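Local atomic coordinates of putative succinylglutamate desuccinylase / aspartoacylase (Shewanella amazonensis, PDB entry 3FMC), a protein that is probably a zinc-dependent hydrolase of the succinylglutamate desuccinylase/aspartoacylase family. Residues H152-A155 and V156-S160; G260-A263 and Y264-H267; T96-W100 and N101-L105. All blocks are in the same frame, centred on the assembly; numbering follows the deposited sequence.

Interaction 1: residues H152-A155 and V156-S160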
loop_
_atom_site.group_PDB
_atom_site.type_symbol
_atom_site.label_atom_id
_atom_site.label_comp_id
_atom_site.label_asym_id
_atom_site.label_seq_id
_atom_site.Cartn_x
_atom_site.Cartn_y
_atom_site.Cartn_z
ATOM N N HIS C 152 5.685 16.764 -10.150
ATOM C CA HIS C 152 6.344 17.806 -10.951
ATOM C C HIS C 152 6.090 19.188 -10.371
ATOM O O HIS C 152 7.015 20.037 -10.355
ATOM C CB HIS C 152 5.911 17.714 -12.411
ATOM C CG HIS C 152 6.789 18.448 -13.373
ATOM N ND1 HIS C 152 8.142 18.166 -13.527
ATOM C CD2 HIS C 152 6.485 19.378 -14.308
ATOM C CE1 HIS C 152 8.625 18.914 -14.505
ATOM N NE2 HIS C 152 7.638 19.645 -15.007
ATOM N N ARG C 153 4.878 19.443 -9.882
ATOM C CA ARG C 153 4.599 20.741 -9.296
ATOM C C ARG C 153 5.513 20.925 -8.084
ATOM O O ARG C 153 6.078 21.983 -7.876
ATOM C CB ARG C 153 3.146 20.880 -8.903
ATOM C CG ARG C 153 2.823 22.122 -8.117
ATOM C CD ARG C 153 1.312 22.316 -7.925
ATOM N NE ARG C 153 0.796 22.638 -9.230
ATOM C CZ ARG C 153 0.780 23.852 -9.748
ATOM N NH1 ARG C 153 1.192 24.906 -9.052
ATOM N NH2 ARG C 153 0.352 24.001 -10.986
ATOM N N LEU C 154 5.648 19.895 -7.265
ATOM C CA LEU C 154 6.524 20.021 -6.107
ATOM C C LEU C 154 7.955 20.280 -6.509
ATOM O O LEU C 154 8.582 21.232 -6.024
ATOM C CB LEU C 154 6.471 18.755 -5.252
ATOM C CG LEU C 154 7.473 18.593 -4.104
ATOM C CD1 LEU C 154 7.260 19.608 -2.985
ATOM C CD2 LEU C 154 7.510 17.131 -3.551
ATOM N N ALA C 155 8.477 19.428 -7.377
ATOM C CA ALA C 155 9.867 19.500 -7.781
ATOM C C ALA C 155 10.229 20.822 -8.428
ATOM O O ALA C 155 11.285 21.397 -8.121
ATOM C CB ALA C 155 10.219 18.354 -8.692
ATOM N N VAL C 156 9.356 21.305 -9.309
ATOM C CA VAL C 156 9.594 22.546 -10.030
ATOM C C VAL C 156 9.544 23.749 -9.059
ATOM O O VAL C 156 10.332 24.680 -9.203
ATOM C CB VAL C 156 8.672 22.695 -11.290
ATOM C CG1 VAL C 156 8.860 24.051 -11.920
ATOM C CG2 VAL C 156 8.944 21.582 -12.301
ATOM N N THR C 157 8.696 23.682 -8.026
ATOM C CA THR C 157 8.622 24.746 -6.999
ATOM C C THR C 157 9.931 24.782 -6.188
ATOM O O THR C 157 10.521 25.869 -5.978
ATOM C CB THR C 157 7.374 24.589 -6.094
ATOM O OG1 THR C 157 6.196 24.596 -6.937
ATOM C CG2 THR C 157 7.312 25.653 -4.998
ATOM N N LEU C 158 10.411 23.601 -5.768
ATOM C CA LEU C 158 11.712 23.501 -5.076
ATOM C C LEU C 158 12.848 23.988 -5.954
ATOM O O LEU C 158 13.709 24.743 -5.508
ATOM C CB LEU C 158 11.983 22.043 -4.683
ATOM C CG LEU C 158 11.016 21.445 -3.637
ATOM C CD1 LEU C 158 11.206 19.943 -3.452
ATOM C CD2 LEU C 158 11.168 22.160 -2.332
ATOM N N GLN C 159 12.799 23.588 -7.220
ATOM C CA GLN C 159 13.830 23.886 -8.204
ATOM C C GLN C 159 13.979 25.358 -8.445
ATOM O O GLN C 159 15.089 25.868 -8.559
ATOM C CB GLN C 159 13.548 23.130 -9.491
ATOM C CG GLN C 159 14.706 23.177 -10.520
ATOM C CD GLN C 159 14.461 22.298 -11.690
ATOM O OE1 GLN C 159 13.770 21.270 -11.578
ATOM N NE2 GLN C 159 15.066 22.643 -12.842
ATOM N N SER C 160 12.855 26.054 -8.570
ATOM C CA SER C 160 12.889 27.488 -8.807
ATOM C C SER C 160 13.596 28.184 -7.646
ATOM O O SER C 160 14.359 29.141 -7.872
ATOM C CB SER C 160 11.481 28.047 -8.997
ATOM O OG SER C 160 11.554 29.456 -9.068
#
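Helix 150-163 of the catalytic domain offers a compact example of how successive turns of one helix brace each other, with His152 meeting Val156 on one flank and Leu154 meeting Leu158 on another. The valine lays CG2 over the imidazole as a CH-pi contact, the methyl standing 3.5 Å from the ring centroid and 13° off its normal. Two torsions set this up. His152 turns CG away from its backbone N (chi1 -163°), leaning the ring outward and toward the C-terminal turn, where Val156 stands, while Val156 keeps CG2 beside its own N, facing back to the preceding turn. The imidazole is also pinned at both nitrogens, ND1 by the carbonyl of Glu103 and NE2 by Arg141, two bonds that fix the rotation of the ring whose face the methyl covers.

The family belongs to the zinc-exopeptidase clan, and here the helix lies between helix 123-142, reached by Val156, and strands 4-13 and 36-40, reached by Leu154, Thr157 and Leu158. On the strand side, Leu154 CD1 and Leu158 CD1 approach to 4.0 Å, the two side chains crossing obliquely.

Thr157 adds a polar variation. Besides the regular bond from its backbone N to Arg153 O (3.1 Å), its OG1 donates to the same Arg153 O at 2.8 Å, and the two donors come from opposite faces of the carbonyl plane. A hydroxyl in a partly exposed position is thereby satisfied within the helix itself. Among the other i to i+4 bonds, Leu158 N reaches Leu154 O at 3.0 Å with a straight N-H (170°), and Gln159 N reaches Ala155 O at 2.8 Å. The amide of Gln159 is held at both ends, OE1 by the backbone N of Leu105 and NE2 by His163.

Interaction 2: residues G260-A263 and Y264-H267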
loop_
_atom_site.group_PDB
_atom_site.type_symbol
_atom_site.label_atom_id
_atom_site.label_comp_id
_atom_site.label_asym_id
_atom_site.label_seq_id
_atom_site.Cartn_x
_atom_site.Cartn_y
_atom_site.Cartn_z
ATOM N N GLY C 260 30.129 19.230 9.500
ATOM C CA GLY C 260 30.757 19.084 8.190
ATOM C C GLY C 260 30.268 20.101 7.180
ATOM O O GLY C 260 31.038 20.663 6.433
ATOM N N ILE C 261 28.954 20.312 7.125
ATOM C CA ILE C 261 28.373 21.318 6.245
ATOM C C ILE C 261 29.000 22.675 6.580
ATOM O O ILE C 261 29.387 23.413 5.685
ATOM C CB ILE C 261 26.852 21.370 6.399
ATOM C CG1 ILE C 261 26.234 20.058 5.859
ATOM C CG2 ILE C 261 26.274 22.592 5.658
ATOM C CD1 ILE C 261 24.730 19.897 6.058
ATOM N N LEU C 262 29.121 22.985 7.854
ATOM C CA LEU C 262 29.767 24.267 8.246
ATOM C C LEU C 262 31.181 24.395 7.701
ATOM O O LEU C 262 31.581 25.495 7.289
ATOM C CB LEU C 262 29.753 24.457 9.750
ATOM C CG LEU C 262 28.505 24.912 10.491
ATOM C CD1 LEU C 262 28.829 24.845 12.009
ATOM C CD2 LEU C 262 28.127 26.310 10.059
ATOM N N ALA C 263 31.964 23.314 7.725
ATOM C CA ALA C 263 33.328 23.366 7.136
ATOM C C ALA C 263 33.266 23.784 5.646
ATOM O O ALA C 263 34.089 24.572 5.166
ATOM C CB ALA C 263 34.060 22.026 7.306
ATOM N N TYR C 264 32.298 23.239 4.872
ATOM C CA TYR C 264 32.133 23.604 3.489
ATOM C C TYR C 264 31.745 25.076 3.370
ATOM O O TYR C 264 32.266 25.790 2.542
ATOM C CB TYR C 264 31.087 22.711 2.772
ATOM C CG TYR C 264 30.970 23.014 1.309
ATOM C CD1 TYR C 264 31.973 22.672 0.427
ATOM C CD2 TYR C 264 29.832 23.641 0.788
ATOM C CE1 TYR C 264 31.895 22.970 -0.899
ATOM C CE2 TYR C 264 29.747 23.933 -0.558
ATOM C CZ TYR C 264 30.764 23.577 -1.407
ATOM O OH TYR C 264 30.711 23.851 -2.765
ATOM N N LEU C 265 30.823 25.508 4.219
ATOM C CA LEU C 265 30.363 26.913 4.199
ATOM C C LEU C 265 31.523 27.883 4.533
ATOM O O LEU C 265 31.624 28.940 3.927
ATOM C CB LEU C 265 29.197 27.066 5.173
ATOM C CG LEU C 265 27.919 26.271 4.850
ATOM C CD1 LEU C 265 26.771 26.654 5.784
ATOM C CD2 LEU C 265 27.558 26.428 3.396
ATOM N N SER C 266 32.366 27.527 5.501
ATOM C CA SER C 266 33.570 28.344 5.814
ATOM C C SER C 266 34.493 28.383 4.581
ATOM O O SER C 266 34.923 29.441 4.116
ATOM C CB SER C 266 34.276 27.775 7.052
ATOM O OG SER C 266 35.490 28.442 7.293
ATOM N N HIS C 267 34.788 27.203 4.034
ATOM C CA HIS C 267 35.550 27.102 2.789
ATOM C C HIS C 267 35.054 28.008 1.659
ATOM O O HIS C 267 35.849 28.650 0.963
ATOM C CB HIS C 267 35.663 25.617 2.367
ATOM C CG HIS C 267 35.981 25.410 0.919
ATOM N ND1 HIS C 267 37.180 25.777 0.349
ATOM C CD2 HIS C 267 35.273 24.793 -0.058
ATOM C CE1 HIS C 267 37.168 25.455 -0.931
ATOM N NE2 HIS C 267 36.021 24.844 -1.202
#
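The ring of Tyr264, near the end of helix 251-267, stacks with Phe194, while its CB is the part that meets the preceding turn, 3.4 Å from Ile261 O. Tyr264 takes chi1 near -176°, which carries the ring itself away from that turn. His267 supplies a second ring, stacked with Tyr193; the tyrosine CD1 lies at the edge of this imidazole, in its plane, 4.0 Å from His267 CD2. The phenol OH is bonded to Glu187 and to Arg268.

The closer aliphatic contact is on a different flank. Ile261 and Leu265 run alongside each other in the same direction, with Ile261 CG2 4.1 Å from Leu265 CD1. The backbone beneath is regular, although Tyr264 N to Gly260 O, at 3.3 Å, is longer than the next bond, Leu265 N to Ile261 O at 2.9 Å. At the end of the helix His267 N reaches Ala263 O with an N-H angle of 170°. Ser266 ties this end to the following chain, its OG bonded to Glu273 O and Val275 N.

Ile261 packs against Val52 and Leu56 of helix 48-60 and against Leu169 and Leu241 of strands 167-174 and 237-243; Tyr264 rests on Ile167 and Leu239 of those same strands.

Interaction 3: residues T96-W100 and N101-L105. With SO4 (sulfate ion), chain K.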
loop_
_atom_site.group_PDB
_atom_site.type_symbol
_atom_site.label_atom_id
_atom_site.label_comp_id
_atom_site.label_asym_id
_atom_site.label_seq_id
_atom_site.Cartn_x
_atom_site.Cartn_y
_atom_site.Cartn_z
ATOM N N THR C 96 1.054 6.551 -8.940
ATOM C CA THR C 96 1.723 6.228 -10.198
ATOM C C THR C 96 3.057 5.522 -10.133
ATOM O O THR C 96 3.486 5.001 -11.165
ATOM C CB THR C 96 1.933 7.492 -11.040
ATOM O OG1 THR C 96 2.893 8.333 -10.414
ATOM C CG2 THR C 96 0.609 8.230 -11.220
ATOM N N GLY C 97 3.685 5.516 -8.952
ATOM C CA GLY C 97 5.009 4.938 -8.732
ATOM C C GLY C 97 6.196 5.811 -9.065
ATOM O O GLY C 97 7.353 5.376 -8.910
ATOM N N VAL C 98 5.952 7.024 -9.555
ATOM C CA VAL C 98 7.003 7.915 -9.993
ATOM C C VAL C 98 7.740 8.516 -8.780
ATOM O O VAL C 98 7.147 9.161 -7.921
ATOM C CB VAL C 98 6.516 9.023 -10.903
ATOM C CG1 VAL C 98 7.687 9.975 -11.239
ATOM C CG2 VAL C 98 5.840 8.423 -12.203
ATOM N N ASN C 99 9.044 8.284 -8.768
ATOM C CA ASN C 99 9.952 8.759 -7.714
ATOM C C ASN C 99 9.896 10.272 -7.634
ATOM O O ASN C 99 10.047 10.965 -8.639
ATOM C CB ASN C 99 11.354 8.211 -8.080
ATOM C CG ASN C 99 12.454 8.562 -7.050
ATOM O OD1 ASN C 99 12.355 9.519 -6.310
ATOM N ND2 ASN C 99 13.517 7.767 -7.047
ATOM N N TRP C 100 9.673 10.814 -6.447
ATOM C CA TRP C 100 9.572 12.276 -6.296
ATOM C C TRP C 100 10.862 12.979 -6.750
ATOM O O TRP C 100 10.795 14.145 -7.221
ATOM C CB TRP C 100 9.338 12.649 -4.883
ATOM C CG TRP C 100 8.099 12.065 -4.215
ATOM C CD1 TRP C 100 8.089 11.242 -3.148
ATOM C CD2 TRP C 100 6.731 12.297 -4.559
ATOM N NE1 TRP C 100 6.802 10.973 -2.750
ATOM C CE2 TRP C 100 5.943 11.603 -3.604
ATOM C CE3 TRP C 100 6.091 13.019 -5.565
ATOM C CZ2 TRP C 100 4.545 11.592 -3.645
ATOM C CZ3 TRP C 100 4.689 12.994 -5.608
ATOM C CH2 TRP C 100 3.945 12.297 -4.647
ATOM N N ASN C 101 11.989 12.257 -6.637
ATOM C CA ASN C 101 13.307 12.777 -7.052
ATOM C C ASN C 101 13.672 12.410 -8.482
ATOM O O ASN C 101 14.858 12.364 -8.878
ATOM C CB ASN C 101 14.351 12.333 -6.031
ATOM C CG ASN C 101 15.678 13.078 -6.164
ATOM O OD1 ASN C 101 15.718 14.297 -6.328
ATOM N ND2 ASN C 101 16.771 12.328 -6.030
ATOM N N ARG C 102 12.650 12.113 -9.276
ATOM C CA ARG C 102 12.816 11.950 -10.712
ATOM C C ARG C 102 11.906 12.956 -11.431
ATOM O O ARG C 102 11.763 12.896 -12.636
ATOM C CB ARG C 102 12.483 10.540 -11.159
ATOM C CG ARG C 102 13.484 9.536 -10.672
ATOM C CD ARG C 102 14.906 9.794 -11.163
ATOM N NE ARG C 102 15.721 8.710 -10.620
ATOM C CZ ARG C 102 16.268 8.709 -9.399
ATOM N NH1 ARG C 102 16.250 9.786 -8.630
ATOM N NH2 ARG C 102 16.910 7.621 -8.984
ATOM N N GLU C 103 11.312 13.883 -10.678
ATOM C CA GLU C 103 10.365 14.863 -11.240
ATOM C C GLU C 103 10.906 16.260 -11.541
ATOM O O GLU C 103 10.165 17.172 -11.915
ATOM C CB GLU C 103 9.189 14.956 -10.280
ATOM C CG GLU C 103 8.236 13.770 -10.365
ATOM C CD GLU C 103 7.248 13.874 -11.500
ATOM O OE1 GLU C 103 7.528 14.561 -12.533
ATOM O OE2 GLU C 103 6.168 13.276 -11.335
ATOM N N TYR C 104 12.212 16.453 -11.421
ATOM C CA TYR C 104 12.746 17.813 -11.681
ATOM C C TYR C 104 12.745 18.129 -13.174
ATOM O O TYR C 104 12.620 17.243 -14.014
ATOM C CB TYR C 104 14.111 18.028 -10.984
ATOM C CG TYR C 104 14.007 18.046 -9.453
ATOM C CD1 TYR C 104 13.771 19.222 -8.761
ATOM C CD2 TYR C 104 14.100 16.885 -8.702
ATOM C CE1 TYR C 104 13.651 19.265 -7.423
ATOM C CE2 TYR C 104 13.973 16.911 -7.337
ATOM C CZ TYR C 104 13.731 18.106 -6.680
ATOM O OH TYR C 104 13.668 18.094 -5.299
ATOM N N LEU C 105 12.921 19.401 -13.491
ATOM C CA LEU C 105 12.801 19.916 -14.834
ATOM C C LEU C 105 14.135 20.037 -15.534
ATOM O O LEU C 105 15.025 20.706 -15.015
ATOM C CB LEU C 105 12.173 21.311 -14.746
ATOM C CG LEU C 105 11.943 22.086 -16.054
ATOM C CD1 LEU C 105 11.209 21.238 -17.096
ATOM C CD2 LEU C 105 11.237 23.428 -15.754
HETATM S S SO4 K . 17.430 8.456 -5.426
HETATM O O1 SO4 K . 16.243 9.195 -5.910
HETATM O O2 SO4 K . 17.632 7.281 -6.269
HETATM O O3 SO4 K . 17.363 8.012 -4.000
HETATM O O4 SO4 K . 18.576 9.378 -5.514
HETATM O O HOH W 1 5.863 11.906 -8.777
#
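Asn99 extends CG opposite its backbone N (chi1 -178°), and Arg102 folds back at chi2 (-60°), a pair of choices that brings amide and guanidinium together. The backbone makes a type I beta turn, closed by Arg102 N to Asn99 O at 2.9 Å, on which an Asx turn is superposed: Asn101 N donates to Asn99 OD1 at 2.8 Å from above the amide plane. That OD1 also bonds His43, one of three residues framing a possible vacant metal site.

Asn99 ND2 sits over one face of the guanidinium, displaced from its centre, and donates to sulfate O1, as do Asn101 ND2, with an almost straight N-H (170°), and Arg102 NH1 at 2.8 Å. Arg102 NH2 takes O2, and Arg91 adds a further bond. The sulfate probably comes from the crystallisation liquor; the consecutive Asn101 and Arg102 are consistent with the Asn-Arg pair that binds the substrate carboxylate in M14 carboxypeptidases. Arg102 NH1 is steadied by Asn101 O, which lies in the guanidinium plane. Flanking the turn, Val98 CG1 packs 3.6 Å from Glu103 OE2, which also bonds Thr149 OG1, and one water donates both to Val98 O (3.1 Å) and to that OE2 (2.9 Å).

In the fold
Interactions 1 and 2 are buried helix turns, whereas interaction 3 is a partly buried loop that grips an anion. The first and third touch through two bonds between side chains of the helix and backbone of the loop, so helix 150-163 holds the chain leading out of the sulfate-binding turn, and Tyr104 packs on the same helix. Interaction 2 lies on the opposite side of the chain's centre from interaction 3, its nearest atoms about 16 Å away. Chemistry follows place: aliphatic and aromatic packing prevails where the helices meet strands, while amides and guanidinium gather at the loop beside the possible metal site.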